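Local coordinates for protein putative NADPH:quinone oxidoreductase (Ralstonia eutropha, PDB 3IUP) that binds NADPH and probably acts as an NADPH-dependent quinone oxidoreductase of the medium-chain dehydrogenase/reductase type, at residues I202-K205 against Q206-D210; R298-G301 against M302-M306; S225-F228 against M229-T233. All coordinates share one frame; numbering follows the deposited sequence. Where two conformers were deposited one is given.

Contact 1: residues I202-K205 against Q206-D210; sequences IVRK and QEQAD. With NDP (NADPH dihydro-nicotinamide-adenine-dinucleotide phosphate), chain C.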
# COMPACT_ATOMS: atom_id res chain seq x y z
N ILE A 202 17.49 2.43 -9.63
CA ILE A 202 18.05 2.78 -8.32
C ILE A 202 18.94 1.67 -7.84
O ILE A 202 18.55 0.51 -7.83
CB ILE A 202 16.96 3.10 -7.29
CG1 ILE A 202 16.16 4.31 -7.75
CG2 ILE A 202 17.60 3.36 -5.92
CD1 ILE A 202 14.89 4.64 -6.91
N VAL A 203 20.17 2.03 -7.44
CA VAL A 203 21.15 1.07 -6.93
C VAL A 203 21.63 1.51 -5.55
O VAL A 203 21.26 2.59 -5.08
CB VAL A 203 22.36 0.94 -7.90
CG1 VAL A 203 21.91 0.42 -9.27
CG2 VAL A 203 23.09 2.30 -8.04
N ARG A 204 22.48 0.72 -4.91
CA ARG A 204 22.99 1.10 -3.59
C ARG A 204 24.46 1.36 -3.48
O ARG A 204 24.93 1.73 -2.40
CB ARG A 204 22.54 0.11 -2.52
CG ARG A 204 23.25 -1.20 -2.51
CD ARG A 204 22.95 -1.88 -1.14
NE ARG A 204 23.43 -3.25 -1.04
CZ ARG A 204 23.29 -4.01 0.05
NH1 ARG A 204 22.71 -3.52 1.16
NH2 ARG A 204 23.74 -5.26 0.07
N LYS A 205 25.19 1.18 -4.58
CA LYS A 205 26.66 1.33 -4.61
C LYS A 205 26.93 2.01 -5.96
O LYS A 205 26.32 1.66 -6.98
CB LYS A 205 27.41 -0.02 -4.54
CG LYS A 205 27.39 -0.75 -3.21
CD LYS A 205 28.19 -2.09 -3.23
CE LYS A 205 28.19 -2.83 -1.85
NZ LYS A 205 26.92 -3.56 -1.40
N GLN A 206 27.87 2.94 -5.99
CA GLN A 206 28.22 3.54 -7.26
C GLN A 206 28.71 2.56 -8.33
O GLN A 206 28.40 2.72 -9.49
CB GLN A 206 29.26 4.63 -7.05
CG GLN A 206 29.55 5.43 -8.30
CD GLN A 206 28.37 6.23 -8.83
OE1 GLN A 206 27.46 6.60 -8.10
NE2 GLN A 206 28.38 6.47 -10.14
N GLU A 207 29.48 1.54 -7.95
CA GLU A 207 29.95 0.58 -8.95
C GLU A 207 28.77 -0.10 -9.68
O GLU A 207 28.88 -0.54 -10.82
CB GLU A 207 30.88 -0.47 -8.32
CG GLU A 207 30.22 -1.37 -7.37
CD GLU A 207 31.19 -2.31 -6.64
OE1 GLU A 207 32.43 -2.26 -6.88
OE2 GLU A 207 30.69 -3.09 -5.83
N GLN A 208 27.62 -0.20 -9.00
CA GLN A 208 26.43 -0.72 -9.65
C GLN A 208 25.86 0.25 -10.66
O GLN A 208 25.32 -0.15 -11.69
CB GLN A 208 25.36 -1.06 -8.58
CG GLN A 208 25.79 -2.16 -7.68
CD GLN A 208 24.98 -2.28 -6.40
OE1 GLN A 208 23.90 -1.67 -6.24
NE2 GLN A 208 25.53 -3.04 -5.45
N ALA A 209 25.93 1.54 -10.37
CA ALA A 209 25.56 2.55 -11.33
C ALA A 209 26.48 2.52 -12.55
O ALA A 209 26.02 2.60 -13.67
CB ALA A 209 25.54 3.95 -10.67
N ASP A 210 27.79 2.36 -12.32
CA ASP A 210 28.74 2.22 -13.42
C ASP A 210 28.33 1.04 -14.34
O ASP A 210 28.36 1.18 -15.56
CB ASP A 210 30.15 1.95 -12.88
CG ASP A 210 30.66 3.07 -11.95
OD1 ASP A 210 30.12 4.20 -12.03
OD2 ASP A 210 31.61 2.81 -11.15
PA NDP C . 20.50 -10.96 -7.84
O1A NDP C . 20.96 -11.07 -9.21
O2A NDP C . 21.02 -11.90 -6.82
O5B NDP C . 20.88 -9.41 -7.40
C5B NDP C . 20.44 -9.00 -6.10
C4B NDP C . 20.70 -7.53 -5.97
O4B NDP C . 20.22 -7.18 -4.70
C3B NDP C . 22.19 -7.16 -6.04
O3B NDP C . 22.49 -6.08 -6.89
C2B NDP C . 22.52 -6.74 -4.59
O2B NDP C . 23.47 -5.68 -4.49
C1B NDP C . 21.15 -6.27 -4.11
N9A NDP C . 20.99 -6.36 -2.65
C8A NDP C . 21.24 -7.49 -1.90
N7A NDP C . 20.89 -7.23 -0.62
C5A NDP C . 20.40 -5.95 -0.54
C6A NDP C . 19.90 -5.14 0.50
N6A NDP C . 19.89 -5.52 1.79
N1A NDP C . 19.48 -3.86 0.21
C2A NDP C . 19.55 -3.35 -1.05
N3A NDP C . 20.04 -4.14 -2.06
C4A NDP C . 20.45 -5.41 -1.82
O3 NDP C . 18.89 -11.04 -7.65
PN NDP C . 17.85 -11.43 -8.75
O1N NDP C . 17.94 -10.65 -9.96
O2N NDP C . 17.76 -12.92 -8.93
O5D NDP C . 16.48 -10.98 -7.97
C5D NDP C . 16.19 -9.58 -7.83
C4D NDP C . 15.03 -9.40 -6.86
O4D NDP C . 13.83 -9.74 -7.57
C3D NDP C . 15.08 -10.26 -5.58
O3D NDP C . 14.60 -9.54 -4.46
C2D NDP C . 14.09 -11.36 -5.92
O2D NDP C . 13.52 -12.04 -4.81
C1D NDP C . 13.05 -10.54 -6.68
N1N NDP C . 12.09 -11.36 -7.45
C2N NDP C . 10.81 -11.34 -7.02
C3N NDP C . 9.83 -12.08 -7.64
C7N NDP C . 8.38 -11.94 -7.23
O7N NDP C . 7.48 -12.82 -7.82
N7N NDP C . 7.93 -11.06 -6.32
C4N NDP C . 10.11 -12.69 -8.96
C5N NDP C . 11.56 -12.64 -9.36
C6N NDP C . 12.50 -11.97 -8.59
P2B NDP C . 24.76 -5.78 -3.47
O1X NDP C . 25.94 -6.28 -4.31
O2X NDP C . 24.50 -6.71 -2.29
O3X NDP C . 24.96 -4.34 -3.00
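The amide of Gln208 reaches back to Arg204 and Lys205 on a chain extended beyond CG, with CG beside its own backbone N (chi1 -65°), while Lys205 bends only at its last torsion (chi4 74°) to turn NZ onto the 2'-phosphate of NADPH. The site is the turn after the second strand of a Rossmann-type beta-alpha-beta unit: strand 199-203 ends, Lys205 takes the N-cap position, and helix 206-214 begins. Gln208 is used at both ends. Its OE1 accepts the backbone N of Arg204 at 3.1 Å in a nearly straight bond (164°), the donor tilted from the carbonyl plane, and this fixes which way the amide faces. NE2 is thereby left to donate to O3X of the 2'-phosphate. Nearer the backbone, Gln208 CB packs on Val203, whose CG2 also meets Ala209 CB at 4.0 Å. At the cap, Lys205 O receives weak bonds from the N atoms of Gln208 and Ala209. The extended Arg204 chain lays one guanidinium face over the adenine, with C5A 3.4 Å above the plane, and turns its edge to the phosphorus P2B. NH2 bonds O2X and NE bonds O3X, so base and phosphate are read by one side chain. Such a grip on the 2'-phosphate is consistent with a preference for NADPH over NADH. Thr365 and Lys368 also bond the cofactor. Three side chains converge in hydrogen bonds on one phosphate oxygen, O3X: Lys205 NZ at 2.6 Å, Arg204 NE at 2.7 Å and Gln208 NE2 at 2.8 Å.

Contact 2: residues R298-G301 against M302-M306; sequences RNFG and MAWGM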
# COMPACT_ATOMS: atom_id res chain seq x y z
N ARG A 298 4.74 10.40 5.44
CA ARG A 298 3.73 10.44 4.40
C ARG A 298 3.63 11.83 3.80
O ARG A 298 2.58 12.45 3.88
CB ARG A 298 2.40 10.03 5.02
CG ARG A 298 2.38 8.55 5.39
CD ARG A 298 1.19 8.18 6.31
NE ARG A 298 1.10 9.09 7.44
CZ ARG A 298 1.95 9.13 8.46
NH1 ARG A 298 2.97 8.29 8.51
NH2 ARG A 298 1.83 10.04 9.40
N ASN A 299 4.67 12.31 3.16
CA ASN A 299 4.69 13.68 2.66
C ASN A 299 4.45 13.68 1.15
O ASN A 299 5.11 14.41 0.42
CB ASN A 299 6.03 14.34 3.04
CG ASN A 299 7.21 13.42 2.82
OD1 ASN A 299 7.06 12.35 2.20
ND2 ASN A 299 8.37 13.79 3.34
N PHE A 300 3.51 12.84 0.69
CA PHE A 300 3.27 12.68 -0.70
C PHE A 300 1.78 12.64 -1.05
O PHE A 300 1.38 12.17 -2.09
CB PHE A 300 4.04 11.45 -1.21
CG PHE A 300 3.97 10.23 -0.30
CD1 PHE A 300 2.81 9.49 -0.17
CD2 PHE A 300 5.08 9.81 0.43
CE1 PHE A 300 2.77 8.36 0.67
CE2 PHE A 300 5.04 8.71 1.25
CZ PHE A 300 3.89 7.98 1.37
N GLY A 301 0.95 13.22 -0.19
CA GLY A 301 -0.46 13.33 -0.47
C GLY A 301 -1.19 12.01 -0.25
O GLY A 301 -0.68 11.13 0.42
N MSE A 302 -2.38 11.92 -0.82
CA MSE A 302 -3.29 10.82 -0.56
C MSE A 302 -3.38 9.83 -1.71
O MSE A 302 -3.93 8.74 -1.55
CB MSE A 302 -4.67 11.41 -0.24
CG MSE A 302 -4.62 12.40 0.92
SE MSE A 302 -4.18 11.43 2.52
CE MSE A 302 -5.82 10.43 2.58
N ALA A 303 -2.85 10.18 -2.89
CA ALA A 303 -3.01 9.35 -4.09
C ALA A 303 -1.81 8.43 -4.28
O ALA A 303 -0.92 8.65 -5.11
CB ALA A 303 -3.29 10.20 -5.37
N TRP A 304 -1.76 7.41 -3.42
CA TRP A 304 -0.65 6.50 -3.38
C TRP A 304 -1.09 5.14 -2.90
O TRP A 304 -2.10 5.00 -2.19
CB TRP A 304 0.47 7.03 -2.45
CG TRP A 304 0.09 7.07 -1.00
CD1 TRP A 304 -0.57 8.05 -0.37
CD2 TRP A 304 0.34 6.04 -0.01
NE1 TRP A 304 -0.81 7.70 0.93
CE2 TRP A 304 -0.25 6.48 1.19
CE3 TRP A 304 0.99 4.80 -0.04
CZ2 TRP A 304 -0.20 5.75 2.37
CZ3 TRP A 304 1.03 4.06 1.12
CH2 TRP A 304 0.47 4.55 2.32
N GLY A 305 -0.31 4.16 -3.31
CA GLY A 305 -0.47 2.80 -2.80
C GLY A 305 0.87 2.14 -2.71
O GLY A 305 1.83 2.46 -3.48
N MSE A 306 0.93 1.14 -1.84
CA MSE A 306 2.12 0.33 -1.66
C MSE A 306 1.60 -1.08 -1.43
O MSE A 306 0.59 -1.27 -0.70
CB MSE A 306 2.94 0.77 -0.44
CG MSE A 306 4.22 0.02 -0.32
SE MSE A 306 5.24 0.69 1.29
CE MSE A 306 5.67 2.52 0.72
O HOH W 1 -0.92 12.20 -3.68
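Between Phe300 and Trp304 the chain makes a tight bend through Gly301, whose positive phi suits a residue without a side chain, and then through Ala303, the centre of an inverse gamma turn closed by a weak bond from Trp304 N to Met302 O. From Trp304 onward the backbone is extended and enters strand 304-308, an outer strand of the chain's parallel Rossmann-type sheet. A water spans the mouth of the bend: it donates to Phe300 O at 2.8 Å and accepts from Ala303 N at 2.9 Å, so the two limbs are tied through solvent. The bend folds Phe300 back against Trp304 in a T-shaped (edge-to-face) pair. The edge of the phenyl ring, led by CE1, comes down on one face of the indole over its five-membered ring, 3.4 Å from Trp304 CG. The planes stand at 78°, and the centroids of the phenyl and five-membered rings are 4.7 Å apart. Both CG atoms sit between their own backbone N and carbonyl carbon (chi1 43° for Phe300, 67° for Trp304), which swings the rings into the concave side of the bend. Gly301 O comes within 3.2 Å of Trp304 CD1, while selenomethionine Met302 keeps its CB and CG close to the Gly301 carbonyl carbon. Phe300 also rests on Leu258 and Thr259 of helix 253-266. In the second subunit, Leu285 packs on Trp304, and a strand pairs antiparallel with Gly305 and Met306, carrying the sheet across the dimer interface. With the rings meeting through C-H edge and pi face, and water supplying the polar bridge, the bend is held across its limbs by aromatic packing and solvent rather than by direct hydrogen bonds.

Contact 3: residues S225-F228 against M229-T233; sequences SPTF and MQDLT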
# COMPACT_ATOMS: atom_id res chain seq x y z
N SER A 225 24.19 8.24 -2.68
CA SER A 225 24.60 9.59 -3.12
C SER A 225 24.18 10.63 -2.10
O SER A 225 23.05 10.61 -1.65
CB SER A 225 23.96 9.95 -4.46
OG SER A 225 24.12 11.35 -4.75
N PRO A 226 25.06 11.61 -1.79
CA PRO A 226 24.55 12.67 -0.91
C PRO A 226 23.50 13.54 -1.55
O PRO A 226 22.85 14.29 -0.85
CB PRO A 226 25.80 13.53 -0.60
CG PRO A 226 26.74 13.21 -1.75
CD PRO A 226 26.51 11.75 -2.02
N THR A 227 23.31 13.46 -2.85
CA THR A 227 22.22 14.20 -3.49
C THR A 227 21.12 13.27 -4.07
O THR A 227 20.44 13.63 -5.02
CB THR A 227 22.73 15.05 -4.65
OG1 THR A 227 23.47 14.22 -5.54
CG2 THR A 227 23.66 16.22 -4.13
N PHE A 228 20.99 12.07 -3.50
CA PHE A 228 20.04 11.05 -3.99
C PHE A 228 18.64 11.61 -4.23
O PHE A 228 18.07 11.43 -5.31
CB PHE A 228 19.97 9.90 -2.97
CG PHE A 228 18.98 8.81 -3.33
CD1 PHE A 228 19.06 8.17 -4.55
CD2 PHE A 228 17.97 8.45 -2.44
CE1 PHE A 228 18.14 7.16 -4.89
CE2 PHE A 228 17.07 7.45 -2.78
CZ PHE A 228 17.16 6.82 -4.00
N MSE A 229 18.08 12.28 -3.24
CA MSE A 229 16.69 12.77 -3.37
C MSE A 229 16.55 13.78 -4.52
O MSE A 229 15.63 13.72 -5.32
CB MSE A 229 16.12 13.33 -2.05
CG MSE A 229 16.17 12.41 -0.89
SE MSE A 229 14.89 10.86 -1.16
CE MSE A 229 13.34 11.79 -0.47
N GLN A 230 17.51 14.70 -4.63
CA GLN A 230 17.50 15.57 -5.78
C GLN A 230 17.67 14.84 -7.12
O GLN A 230 16.98 15.15 -8.09
CB GLN A 230 18.59 16.61 -5.61
CG GLN A 230 18.85 17.53 -6.77
CD GLN A 230 20.07 18.41 -6.46
OE1 GLN A 230 20.23 18.87 -5.32
NE2 GLN A 230 20.98 18.55 -7.42
N ASP A 231 18.60 13.89 -7.18
CA ASP A 231 18.87 13.14 -8.41
C ASP A 231 17.58 12.35 -8.82
O ASP A 231 17.19 12.33 -9.97
CB ASP A 231 19.95 12.05 -8.20
CG ASP A 231 21.29 12.57 -7.67
OD1 ASP A 231 21.61 13.77 -7.84
OD2 ASP A 231 22.05 11.70 -7.09
N LEU A 232 16.95 11.73 -7.82
CA LEU A 232 15.78 10.90 -8.06
C LEU A 232 14.63 11.75 -8.52
O LEU A 232 13.98 11.46 -9.54
CB LEU A 232 15.43 10.07 -6.79
CG LEU A 232 14.17 9.22 -6.88
CD1 LEU A 232 14.23 8.36 -8.20
CD2 LEU A 232 13.95 8.39 -5.62
N THR A 233 14.45 12.89 -7.86
CA THR A 233 13.38 13.81 -8.25
C THR A 233 13.58 14.28 -9.70
O THR A 233 12.65 14.29 -10.51
CB THR A 233 13.24 14.99 -7.27
OG1 THR A 233 13.03 14.52 -5.94
CG2 THR A 233 12.08 15.93 -7.70
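The Phe228 ring meets its helix neighbours obliquely: Leu232 CD2 approaches the far end of the ring, 3.9 Å from CZ, and the selenium of selenomethionine Met229 stands 5.1 Å from the centroid in a Met-aromatic contact, 54° off the ring normal. The other flat group, the Asp231 carboxylate, takes a hydroxyl on the syn side of each oxygen. Thr227 OG1 donates to OD1 at 3.0 Å and Ser225 OG to OD2 at 3.1 Å, both somewhat out of the carboxylate plane. Asp231 CG lies beside its own backbone N (chi1 -57°), which points the carboxylate back at the loop. Its main-chain N bonds Thr227 O at 2.8 Å, joining side chain and backbone in closing the first turn after the N-cap residue Thr227. Ser225 OG also accepts Thr227 N in an ST turn, within a type I beta turn from Ser225 to Phe228. The two hydroxyls probably offset the closeness of the carboxylate to Thr227 O. One turn on, Met229 O takes both N and OG1 of Thr233, from opposite faces of its plane. The start of helix 228-239 is thus wedged between sheet and helix: Phe228 and Leu232 press on Ile202 of strand 199-203, Phe228 also touches Cys221 of strand 220-222, and Met229 touches Cys260 of helix 253-266.

In the fold
All three contacts belong to the cofactor-binding half of the subunit, built on a parallel sheet of Rossmann type. Along the chain, contact 1 comes first, then contact 3, then contact 2. Contacts 1 and 3 lie 13 Å apart between centres and touch through Ile202, so the NADPH-phosphate turn and the start of helix 228-239 share one hydrophobic layer. Contact 2, on strand 304-308 at the opposite edge of the sheet from strand 220-222, is 27 Å from contact 1 and 19 Å from contact 3 between centres; helix 253-266 packs against both contacts 2 and 3. The sheet thus carries the 2'-phosphate site near one edge and pairs with the second subunit at the other.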